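Local structure of SsRai1 (Scheffersomyces stipitis, 5BTO) at residues M118-N127 and K274-L285. The protein hydrolyses NAD caps, and also methylguanosine caps and triphosphates, at the 5' ends of RNAs, and binds and stimulates the exoribonuclease Rat1. Residues are numbered along the deposited sequence; the frame is centred on the assembly and turned at random.
Sequences MTKLLALPYN and KKLFKTWAQCFL
Thr119 enters helix 274-285 as a knob set among Lys278, Ala281, Gln282 and Leu285, a short side chain that suits the close approach here, Thr119 CA lying 5.8 Å from Gln282 CA. Its CG2 meets the methyl of Ala281, while OG1 is hydrogen-bonded to Arg115 O of its own helix, which satisfies the buried hydroxyl. One turn on, Leu122 can be followed outward: from CB the chain turns CG anti to the backbone N (chi1 176°), 4.1 Å from Ala281 CB, and its tip CD2 lies 3.6 Å from that methyl and also touches Leu285 CG and the Trp280 ring, a spread that suits a branched leucine. In this PD-(D/E)XK nuclease fold segments 118-123 and 274-285, whose N-to-C directions differ by 126°, pack beside the active site, where Gln282, a substrate-binding residue, bonds Lys258, another. Further along, Phe277 sets CE2 against Ala123 CB, and Tyr126 turns its edge to the Phe277 face in an offset edge-to-face pair, Tyr126 CD2 lying 3.8 Å from Phe277 CZ. Where the first helix gives out, Asn127 serves both sides: its ND2 donates almost straight to Ala123 O (2.9 Å), and its OD1 accepts from Lys278 NZ (2.8 Å) and, weakly, from Lys274 NZ. A leucine here would probably leave both ammonium groups without this acceptor, though waters also bond them, and Ala123 O without its side-chain donor. One water accepts from Asn127 ND2 and Lys278 NZ and donates to Lys274 O.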
ATOM      1  N   MET A 118      -0.433  17.331   9.334  1.00 13.10           N
ATOM      2  CA  MET A 118      -0.424  15.937   9.761  1.00 11.65           C
ATOM      3  C   MET A 118      -1.849  15.403   9.900  1.00 12.40           C
ATOM      4  O   MET A 118      -2.120  14.246   9.604  1.00 13.82           O
ATOM      5  CB  MET A 118       0.382  15.753  11.048  1.00 13.68           C
ATOM      6  CG  MET A 118       1.855  16.166  10.902  1.00 13.55           C
ATOM      7  SD  MET A 118       2.748  15.234   9.622  1.00 14.15           S
ATOM      8  CE  MET A 118       2.687  16.377   8.254  1.00 14.58           C
ATOM      9  N   THR A 119      -2.761  16.267  10.341  1.00 13.05           N
ATOM     10  CA  THR A 119      -4.171  15.903  10.372  1.00 13.31           C
ATOM     11  C   THR A 119      -4.699  15.505   8.989  1.00 14.79           C
ATOM     12  O   THR A 119      -5.483  14.555   8.854  1.00 15.39           O
ATOM     13  CB  THR A 119      -5.029  17.072  10.925  1.00 14.97           C
ATOM     14  OG1 THR A 119      -4.615  17.375  12.270  1.00 19.32           O
ATOM     15  CG2 THR A 119      -6.505  16.699  10.916  1.00 19.17           C
ATOM     16  N   LYS A 120      -4.281  16.224   7.957  1.00 13.26           N
ATOM     17  CA  LYS A 120      -4.678  15.863   6.596  1.00 15.64           C
ATOM     18  C   LYS A 120      -4.217  14.448   6.235  1.00 13.86           C
ATOM     19  O   LYS A 120      -4.934  13.712   5.557  1.00 17.02           O
ATOM     20  CB  LYS A 120      -4.118  16.858   5.578  1.00 20.69           C
ATOM     21  CG  LYS A 120      -4.705  18.254   5.661  1.00 26.04           C
ATOM     22  CD  LYS A 120      -4.170  19.119   4.533  1.00 34.21           C
ATOM     23  CE  LYS A 120      -4.948  20.420   4.411  1.00 39.33           C
ATOM     24  NZ  LYS A 120      -4.593  21.153   3.160  1.00 41.08           N
ATOM     25  N   LEU A 121      -3.015  14.069   6.673  1.00 13.65           N
ATOM     26  CA  LEU A 121      -2.519  12.725   6.406  1.00 13.58           C
ATOM     27  C   LEU A 121      -3.280  11.679   7.226  1.00 13.88           C
ATOM     28  O   LEU A 121      -3.685  10.625   6.707  1.00 15.46           O
ATOM     29  CB  LEU A 121      -1.010  12.643   6.681  1.00 12.81           C
ATOM     30  CG  LEU A 121      -0.129  13.543   5.814  1.00 12.86           C
ATOM     31  CD1 LEU A 121       1.323  13.430   6.242  1.00 15.08           C
ATOM     32  CD2 LEU A 121      -0.266  13.125   4.345  1.00 14.95           C
ATOM     33  N   LEU A 122      -3.517  11.984   8.502  1.00 12.33           N
ATOM     34  CA  LEU A 122      -4.172  11.043   9.391  1.00 13.11           C
ATOM     35  C   LEU A 122      -5.616  10.775   8.952  1.00 14.40           C
ATOM     36  O   LEU A 122      -6.104   9.650   9.051  1.00 16.07           O
ATOM     37  CB  LEU A 122      -4.139  11.586  10.832  1.00 13.67           C
ATOM     38  CG  LEU A 122      -4.824  10.854  11.980  1.00 14.21           C
ATOM     39  CD1 LEU A 122      -4.389   9.415  12.104  1.00 16.65           C
ATOM     40  CD2 LEU A 122      -4.555  11.598  13.308  1.00 15.88           C
ATOM     41  N   ALA A 123      -6.279  11.807   8.443  1.00 13.41           N
ATOM     42  CA  ALA A 123      -7.702  11.712   8.116  1.00 13.50           C
ATOM     43  C   ALA A 123      -7.943  11.244   6.689  1.00 13.85           C
ATOM     44  O   ALA A 123      -9.083  11.002   6.297  1.00 15.95           O
ATOM     45  CB  ALA A 123      -8.384  13.052   8.341  1.00 14.12           C
ATOM     46  N   LEU A 124      -6.865  11.114   5.919  1.00 14.17           N
ATOM     47  CA  LEU A 124      -6.957  10.800   4.484  1.00 13.23           C
ATOM     48  C   LEU A 124      -7.803   9.570   4.096  1.00 14.31           C
ATOM     49  O   LEU A 124      -8.578   9.640   3.147  1.00 15.42           O
ATOM     50  CB  LEU A 124      -5.532  10.721   3.876  1.00 13.72           C
ATOM     51  CG  LEU A 124      -5.381  10.462   2.370  1.00 15.97           C
ATOM     52  CD1 LEU A 124      -4.081  11.081   1.833  1.00 18.49           C
ATOM     53  CD2 LEU A 124      -5.428   8.958   2.045  1.00 16.29           C
ATOM     54  N   PRO A 125      -7.660   8.445   4.817  1.00 14.66           N
ATOM     55  CA  PRO A 125      -8.399   7.242   4.401  1.00 16.22           C
ATOM     56  C   PRO A 125      -9.911   7.455   4.314  1.00 16.22           C
ATOM     57  O   PRO A 125     -10.590   6.712   3.590  1.00 19.20           O
ATOM     58  CB  PRO A 125      -8.091   6.241   5.513  1.00 16.57           C
ATOM     59  CG  PRO A 125      -6.755   6.667   6.038  1.00 16.20           C
ATOM     60  CD  PRO A 125      -6.757   8.173   5.951  1.00 14.56           C
ATOM     61  N   TYR A 126     -10.431   8.435   5.054  1.00 16.23           N
ATOM     62  CA  TYR A 126     -11.880   8.651   5.113  1.00 16.64           C
ATOM     63  C   TYR A 126     -12.265   9.975   4.461  1.00 17.09           C
ATOM     64  O   TYR A 126     -13.399  10.452   4.587  1.00 17.96           O
ATOM     65  CB  TYR A 126     -12.389   8.524   6.559  1.00 15.40           C
ATOM     66  CG  TYR A 126     -12.007   7.171   7.115  1.00 16.20           C
ATOM     67  CD1 TYR A 126     -12.513   5.998   6.544  1.00 18.00           C
ATOM     68  CD2 TYR A 126     -11.088   7.049   8.152  1.00 16.27           C
ATOM     69  CE1 TYR A 126     -12.140   4.751   7.021  1.00 18.91           C
ATOM     70  CE2 TYR A 126     -10.717   5.800   8.630  1.00 18.25           C
ATOM     71  CZ  TYR A 126     -11.246   4.659   8.058  1.00 19.29           C
ATOM     72  OH  TYR A 126     -10.874   3.418   8.529  1.00 19.76           O
ATOM     73  N   ASN A 127     -11.313  10.530   3.720  1.00 16.19           N
ATOM     74  CA  ASN A 127     -11.503  11.781   2.997  1.00 16.72           C
ATOM     75  C   ASN A 127     -10.835  11.716   1.631  1.00 17.07           C
ATOM     76  O   ASN A 127      -9.994  12.554   1.291  1.00 19.08           O
ATOM     77  CB  ASN A 127     -10.953  12.944   3.820  1.00 18.58           C
ATOM     78  CG  ASN A 127     -11.818  13.239   5.022  1.00 17.73           C
ATOM     79  OD1 ASN A 127     -12.863  13.872   4.890  1.00 21.81           O
ATOM     80  ND2 ASN A 127     -11.423  12.737   6.188  1.00 16.57           N
ATOM     81  N   LYS A 274     -18.144  13.331  10.298  1.00 18.01           N
ATOM     82  CA  LYS A 274     -16.960  13.725   9.537  1.00 19.37           C
ATOM     83  C   LYS A 274     -16.169  14.787  10.292  1.00 17.01           C
ATOM     84  O   LYS A 274     -14.938  14.732  10.352  1.00 16.26           O
ATOM     85  CB  LYS A 274     -17.342  14.265   8.151  1.00 23.74           C
ATOM     86  CG  LYS A 274     -17.967  13.241   7.231  1.00 30.37           C
ATOM     87  CD  LYS A 274     -18.348  13.874   5.896  1.00 34.10           C
ATOM     88  CE  LYS A 274     -17.203  14.713   5.333  1.00 39.67           C
ATOM     89  NZ  LYS A 274     -15.931  13.939   5.238  1.00 44.00           N
ATOM     90  N   LYS A 275     -16.886  15.751  10.866  1.00 15.29           N
ATOM     91  CA  LYS A 275     -16.244  16.851  11.581  1.00 16.45           C
ATOM     92  C   LYS A 275     -15.640  16.346  12.880  1.00 15.54           C
ATOM     93  O   LYS A 275     -14.533  16.734  13.261  1.00 15.73           O
ATOM     94  CB  LYS A 275     -17.253  17.969  11.885  1.00 20.14           C
ATOM     95  CG  LYS A 275     -17.801  18.694  10.656  1.00 24.03           C
ATOM     96  CD  LYS A 275     -18.825  19.758  11.060  1.00 28.30           C
ATOM     97  CE  LYS A 275     -19.512  20.371   9.851  1.00 31.48           C
ATOM     98  NZ  LYS A 275     -20.500  21.403  10.270  1.00 33.55           N
ATOM     99  N   LEU A 276     -16.382  15.492  13.573  1.00 12.86           N
ATOM    100  CA  LEU A 276     -15.944  14.973  14.861  1.00 12.24           C
ATOM    101  C   LEU A 276     -14.677  14.135  14.695  1.00 12.17           C
ATOM    102  O   LEU A 276     -13.769  14.205  15.528  1.00 12.61           O
ATOM    103  CB  LEU A 276     -17.067  14.155  15.520  1.00 14.81           C
ATOM    104  CG  LEU A 276     -16.835  13.660  16.953  1.00 13.69           C
ATOM    105  CD1 LEU A 276     -16.684  14.837  17.922  1.00 16.10           C
ATOM    106  CD2 LEU A 276     -17.988  12.765  17.399  1.00 16.96           C
ATOM    107  N   PHE A 277     -14.604  13.354  13.613  1.00 12.77           N
ATOM    108  CA  PHE A 277     -13.393  12.591  13.326  1.00 11.99           C
ATOM    109  C   PHE A 277     -12.201  13.525  13.085  1.00 12.88           C
ATOM    110  O   PHE A 277     -11.115  13.294  13.612  1.00 11.78           O
ATOM    111  CB  PHE A 277     -13.611  11.698  12.096  1.00 10.92           C
ATOM    112  CG  PHE A 277     -12.347  11.028  11.594  1.00 10.34           C
ATOM    113  CD1 PHE A 277     -11.639  10.165  12.406  1.00 12.83           C
ATOM    114  CD2 PHE A 277     -11.911  11.248  10.300  1.00 11.93           C
ATOM    115  CE1 PHE A 277     -10.478   9.540  11.947  1.00 13.34           C
ATOM    116  CE2 PHE A 277     -10.758  10.634   9.821  1.00 13.82           C
ATOM    117  CZ  PHE A 277     -10.041   9.774  10.649  1.00 13.32           C
ATOM    118  N   LYS A 278     -12.397  14.570  12.281  1.00 12.92           N
ATOM    119  CA  LYS A 278     -11.319  15.539  12.064  1.00 13.07           C
ATOM    120  C   LYS A 278     -10.896  16.217  13.372  1.00 12.17           C
ATOM    121  O   LYS A 278      -9.717  16.435  13.614  1.00 12.95           O
ATOM    122  CB  LYS A 278     -11.687  16.572  11.001  1.00 15.99           C
ATOM    123  CG  LYS A 278     -11.584  16.025   9.568  1.00 21.90           C
ATOM    124  CD  LYS A 278     -11.790  17.121   8.525  1.00 27.48           C
ATOM    125  CE  LYS A 278     -11.794  16.565   7.096  1.00 31.01           C
ATOM    126  NZ  LYS A 278     -13.142  16.052   6.674  1.00 30.86           N
ATOM    127  N   THR A 279     -11.870  16.555  14.212  1.00 12.48           N
ATOM    128  CA  THR A 279     -11.553  17.138  15.505  1.00 13.11           C
ATOM    129  C   THR A 279     -10.762  16.160  16.377  1.00 12.73           C
ATOM    130  O   THR A 279      -9.792  16.547  17.032  1.00 12.94           O
ATOM    131  CB  THR A 279     -12.824  17.601  16.239  1.00 13.47           C
ATOM    132  OG1 THR A 279     -13.430  18.661  15.496  1.00 17.23           O
ATOM    133  CG2 THR A 279     -12.491  18.099  17.675  1.00 14.82           C
ATOM    134  N   TRP A 280     -11.174  14.898  16.404  1.00 12.64           N
ATOM    135  CA  TRP A 280     -10.410  13.891  17.131  1.00 11.75           C
ATOM    136  C   TRP A 280      -8.957  13.866  16.618  1.00 12.15           C
ATOM    137  O   TRP A 280      -7.994  13.847  17.398  1.00 13.66           O
ATOM    138  CB  TRP A 280     -11.037  12.489  16.996  1.00 13.05           C
ATOM    139  CG  TRP A 280     -10.088  11.459  17.511  1.00 13.30           C
ATOM    140  CD1 TRP A 280      -9.852  11.139  18.822  1.00 14.88           C
ATOM    141  CD2 TRP A 280      -9.162  10.680  16.735  1.00 12.65           C
ATOM    142  NE1 TRP A 280      -8.855  10.194  18.905  1.00 13.25           N
ATOM    143  CE2 TRP A 280      -8.417   9.897  17.640  1.00 13.68           C
ATOM    144  CE3 TRP A 280      -8.908  10.561  15.364  1.00 13.30           C
ATOM    145  CZ2 TRP A 280      -7.436   9.002  17.215  1.00 15.81           C
ATOM    146  CZ3 TRP A 280      -7.926   9.677  14.944  1.00 15.46           C
ATOM    147  CH2 TRP A 280      -7.209   8.906  15.866  1.00 15.08           C
ATOM    148  N   ALA A 281      -8.804  13.851  15.302  1.00 11.13           N
ATOM    149  CA  ALA A 281      -7.461  13.764  14.726  1.00 11.83           C
ATOM    150  C   ALA A 281      -6.597  14.937  15.177  1.00 13.22           C
ATOM    151  O   ALA A 281      -5.453  14.741  15.591  1.00 12.85           O
ATOM    152  CB  ALA A 281      -7.519  13.691  13.193  1.00 12.66           C
ATOM    153  N   GLN A 282      -7.146  16.148  15.097  1.00 12.10           N
ATOM    154  CA  GLN A 282      -6.426  17.363  15.489  1.00 14.50           C
ATOM    155  C   GLN A 282      -6.018  17.326  16.951  1.00 13.60           C
ATOM    156  O   GLN A 282      -4.877  17.642  17.310  1.00 16.14           O
ATOM    157  CB  GLN A 282      -7.314  18.591  15.292  1.00 20.18           C
ATOM    158  CG  GLN A 282      -7.592  18.946  13.859  1.00 28.07           C
ATOM    159  CD  GLN A 282      -8.516  20.138  13.749  1.00 35.01           C
ATOM    160  OE1 GLN A 282      -8.684  20.900  14.710  1.00 38.14           O
ATOM    161  NE2 GLN A 282      -9.127  20.308  12.582  1.00 37.41           N
ATOM    162  N   CYS A 283      -6.959  16.939  17.797  1.00 13.32           N
ATOM    163  CA  CYS A 283      -6.728  16.944  19.236  1.00 13.71           C
ATOM    164  C   CYS A 283      -5.802  15.822  19.668  1.00 12.61           C
ATOM    165  O   CYS A 283      -4.930  16.022  20.518  1.00 14.02           O
ATOM    166  CB  CYS A 283      -8.055  16.874  19.986  1.00 14.68           C
ATOM    167  SG  CYS A 283      -8.992  18.407  19.807  1.00 16.98           S
ATOM    168  N   PHE A 284      -5.971  14.649  19.058  1.00 11.83           N
ATOM    169  CA  PHE A 284      -5.131  13.502  19.379  1.00 12.93           C
ATOM    170  C   PHE A 284      -3.662  13.795  19.063  1.00 12.26           C
ATOM    171  O   PHE A 284      -2.770  13.511  19.873  1.00 15.09           O
ATOM    172  CB  PHE A 284      -5.600  12.268  18.604  1.00 15.08           C
ATOM    173  CG  PHE A 284      -4.755  11.063  18.830  1.00 17.39           C
ATOM    174  CD1 PHE A 284      -4.918  10.295  19.964  1.00 21.02           C
ATOM    175  CD2 PHE A 284      -3.794  10.693  17.902  1.00 22.15           C
ATOM    176  CE1 PHE A 284      -4.138   9.181  20.176  1.00 24.41           C
ATOM    177  CE2 PHE A 284      -3.004   9.578  18.110  1.00 24.69           C
ATOM    178  CZ  PHE A 284      -3.179   8.821  19.246  1.00 26.06           C
ATOM    179  N   LEU A 285      -3.414  14.350  17.882  1.00 11.44           N
ATOM    180  CA  LEU A 285      -2.051  14.688  17.474  1.00 12.75           C
ATOM    181  C   LEU A 285      -1.416  15.729  18.376  1.00 12.88           C
ATOM    182  O   LEU A 285      -0.204  15.675  18.631  1.00 16.03           O
ATOM    183  CB  LEU A 285      -2.017  15.181  16.028  1.00 13.99           C
ATOM    184  CG  LEU A 285      -2.303  14.128  14.961  1.00 15.96           C
ATOM    185  CD1 LEU A 285      -2.409  14.785  13.585  1.00 18.37           C
ATOM    186  CD2 LEU A 285      -1.198  13.081  14.967  1.00 19.23           C
TER
HETATM  187  O   HOH W   1     -14.957  11.522   6.649  1.00 27.73           O
HETATM  188  O   HOH W   2     -13.622  13.572   8.188  1.00 22.09           O
HETATM  189  O   HOH W   3     -14.959  12.706   3.058  1.00 44.90           O